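Side-chain contact in vacuolar protein sorting-associated protein 29 (Entamoeba histolytica, PDB 5XCJ), which probably serves in retromer-dependent protein transport and binds metal ions through a metallophosphatase fold: residues A[4-9]-A[47-52]. The protein carries 1 engineered substitution. Sequence-based numbering, arbitrary orientation.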
loop_
_atom_site.group_PDB
_atom_site.type_symbol
_atom_site.label_atom_id
_atom_site.label_comp_id
_atom_site.label_asym_id
_atom_site.label_seq_id
_atom_site.Cartn_x
_atom_site.Cartn_y
_atom_site.Cartn_z
ATOM N N LEU A 4 0.981 -6.277 -5.670
ATOM C CA LEU A 4 1.486 -4.921 -5.690
ATOM C C LEU A 4 0.743 -4.152 -4.602
ATOM O O LEU A 4 -0.477 -4.114 -4.608
ATOM C CB LEU A 4 1.234 -4.274 -7.056
ATOM C CG LEU A 4 1.421 -2.764 -7.201
ATOM C CD1 LEU A 4 2.862 -2.330 -6.987
ATOM C CD2 LEU A 4 0.899 -2.267 -8.539
ATOM N N VAL A 5 1.480 -3.585 -3.654
ATOM C CA VAL A 5 0.876 -2.796 -2.586
ATOM C C VAL A 5 1.219 -1.338 -2.874
ATOM O O VAL A 5 2.375 -0.937 -2.831
ATOM C CB VAL A 5 1.383 -3.227 -1.200
ATOM C CG1 VAL A 5 0.672 -2.457 -0.098
ATOM C CG2 VAL A 5 1.197 -4.723 -1.017
ATOM N N ILE A 6 0.194 -0.553 -3.174
ATOM C CA ILE A 6 0.354 0.849 -3.549
ATOM C C ILE A 6 -0.793 1.717 -3.027
ATOM O O ILE A 6 -1.830 1.193 -2.643
ATOM C CB ILE A 6 0.436 0.949 -5.089
ATOM C CG1 ILE A 6 1.183 2.202 -5.554
ATOM C CG2 ILE A 6 -0.948 0.841 -5.692
ATOM C CD1 ILE A 6 1.508 2.200 -7.030
ATOM N N GLY A 7 -0.591 3.033 -3.011
ATOM C CA GLY A 7 -1.608 3.958 -2.545
ATOM C C GLY A 7 -1.157 5.387 -2.291
ATOM O O GLY A 7 -0.030 5.761 -2.598
ATOM N N ASP A 8 -2.063 6.176 -1.717
ATOM C CA ASP A 8 -1.803 7.575 -1.377
ATOM C C ASP A 8 -1.324 8.403 -2.563
ATOM O O ASP A 8 -0.360 9.146 -2.473
ATOM C CB ASP A 8 -0.856 7.689 -0.188
ATOM C CG ASP A 8 -1.557 7.451 1.128
ATOM O OD1 ASP A 8 -2.721 7.860 1.241
ATOM O OD2 ASP A 8 -0.952 6.847 2.030
ATOM N N PHE A 9 -1.991 8.211 -3.693
ATOM C CA PHE A 9 -1.667 8.919 -4.924
ATOM C C PHE A 9 -1.893 10.426 -4.930
ATOM O O PHE A 9 -1.084 11.178 -5.457
ATOM C CB PHE A 9 -2.466 8.336 -6.091
ATOM C CG PHE A 9 -2.153 6.906 -6.395
ATOM C CD1 PHE A 9 -1.050 6.573 -7.157
ATOM C CD2 PHE A 9 -2.970 5.894 -5.927
ATOM C CE1 PHE A 9 -0.767 5.258 -7.444
ATOM C CE2 PHE A 9 -2.691 4.574 -6.207
ATOM C CZ PHE A 9 -1.587 4.258 -6.968
ATOM N N ASP A 47 -7.796 3.284 -13.755
ATOM C CA ASP A 47 -7.561 2.690 -15.058
ATOM C C ASP A 47 -6.166 2.077 -15.099
ATOM O O ASP A 47 -5.981 0.975 -15.599
ATOM C CB ASP A 47 -7.696 3.740 -16.155
ATOM C CG ASP A 47 -9.138 4.007 -16.525
ATOM O OD1 ASP A 47 -10.019 3.866 -15.657
ATOM O OD2 ASP A 47 -9.382 4.360 -17.690
ATOM N N ILE A 48 -5.194 2.803 -14.550
ATOM C CA ILE A 48 -3.811 2.349 -14.509
ATOM C C ILE A 48 -3.666 1.071 -13.692
ATOM O O ILE A 48 -3.006 0.132 -14.113
ATOM C CB ILE A 48 -2.899 3.429 -13.904
ATOM C CG1 ILE A 48 -2.921 4.694 -14.757
ATOM C CG2 ILE A 48 -1.477 2.921 -13.767
ATOM C CD1 ILE A 48 -1.991 5.776 -14.260
ATOM N N LEU A 49 -4.322 1.031 -12.535
ATOM C CA LEU A 49 -4.289 -0.134 -11.651
ATOM C C LEU A 49 -4.890 -1.363 -12.322
ATOM O O LEU A 49 -4.397 -2.470 -12.168
ATOM C CB LEU A 49 -5.046 0.147 -10.355
ATOM C CG LEU A 49 -4.444 1.167 -9.392
ATOM C CD1 LEU A 49 -5.411 1.444 -8.257
ATOM C CD2 LEU A 49 -3.114 0.668 -8.856
ATOM N N ARG A 50 -5.949 -1.148 -13.096
ATOM C CA ARG A 50 -6.625 -2.228 -13.807
ATOM C C ARG A 50 -5.698 -2.851 -14.853
ATOM O O ARG A 50 -5.785 -4.039 -15.127
ATOM C CB ARG A 50 -7.918 -1.729 -14.451
ATOM C CG ARG A 50 -9.179 -2.011 -13.646
ATOM C CD ARG A 50 -8.886 -2.318 -12.190
ATOM N NE ARG A 50 -9.796 -3.307 -11.629
ATOM C CZ ARG A 50 -9.709 -4.615 -11.851
ATOM N NH1 ARG A 50 -8.754 -5.097 -12.632
ATOM N NH2 ARG A 50 -10.576 -5.443 -11.297
ATOM N N THR A 51 -4.833 -2.038 -15.447
ATOM C CA THR A 51 -3.851 -2.541 -16.406
ATOM C C THR A 51 -2.774 -3.440 -15.779
ATOM O O THR A 51 -2.361 -4.431 -16.365
ATOM C CB THR A 51 -3.164 -1.410 -17.202
ATOM O OG1 THR A 51 -2.352 -0.618 -16.333
ATOM C CG2 THR A 51 -4.191 -0.525 -17.896
ATOM N N LEU A 52 -2.319 -3.059 -14.593
ATOM C CA LEU A 52 -1.263 -3.782 -13.877
ATOM C C LEU A 52 -1.569 -5.212 -13.444
ATOM O O LEU A 52 -0.717 -6.086 -13.552
ATOM C CB LEU A 52 -0.812 -2.970 -12.668
ATOM C CG LEU A 52 -0.423 -1.525 -12.955
ATOM C CD1 LEU A 52 0.033 -0.817 -11.692
ATOM C CD2 LEU A 52 0.649 -1.468 -14.026
#
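In the metallophosphatase core, one face of strand 2-6 and the turn that follows it pack against helix 43-52, here through L4, I6 and F9 on one side and L49 and L52 on the other. All five residues are buried, no hydrogen bond spans the two segments, and 149 Å² of surface is lost between them. The tightest point is methyl against methyl: L4 CD2 lies 3.6 Å from L52 CD1. In L4, CG is anti to the backbone N (chi1 167°) and CD2 continues anti to CA, making this the branch that extends furthest from its own CA. One helical turn earlier, a single branch of L49 serves two partners. Its CD2 sits 3.8 Å from I6 CG2 and 4.3 Å from F9 CZ, the latter an oblique approach to the ring. The CB of L49 does not itself point at the strand; chi2 of 173° sends CD1 out along the chain, and CD2, the other branch from CG, turns to I6 and F9. CA separations of 8.7 Å for L4–L52 and 9.4 Å for I6–L49 match helix-on-sheet layering, with the side chains filling the gap. V34 and C36 of the adjacent strand 33-36 also touch L49, while L26 of helix 20-28 meets both L4 and L52. Between I6 and F9, D8 binds both zinc ions in zinc-bound forms of this protein, though none is bound here; its OD1 is hydrogen-bonded to side-chain NE2 of H86 and its OD2 to the backbone N of H115. An apolar helix layer behind a strand whose C-terminal loop supplies a metal-binding aspartate is characteristic of the calcineurin-like phosphoesterase fold.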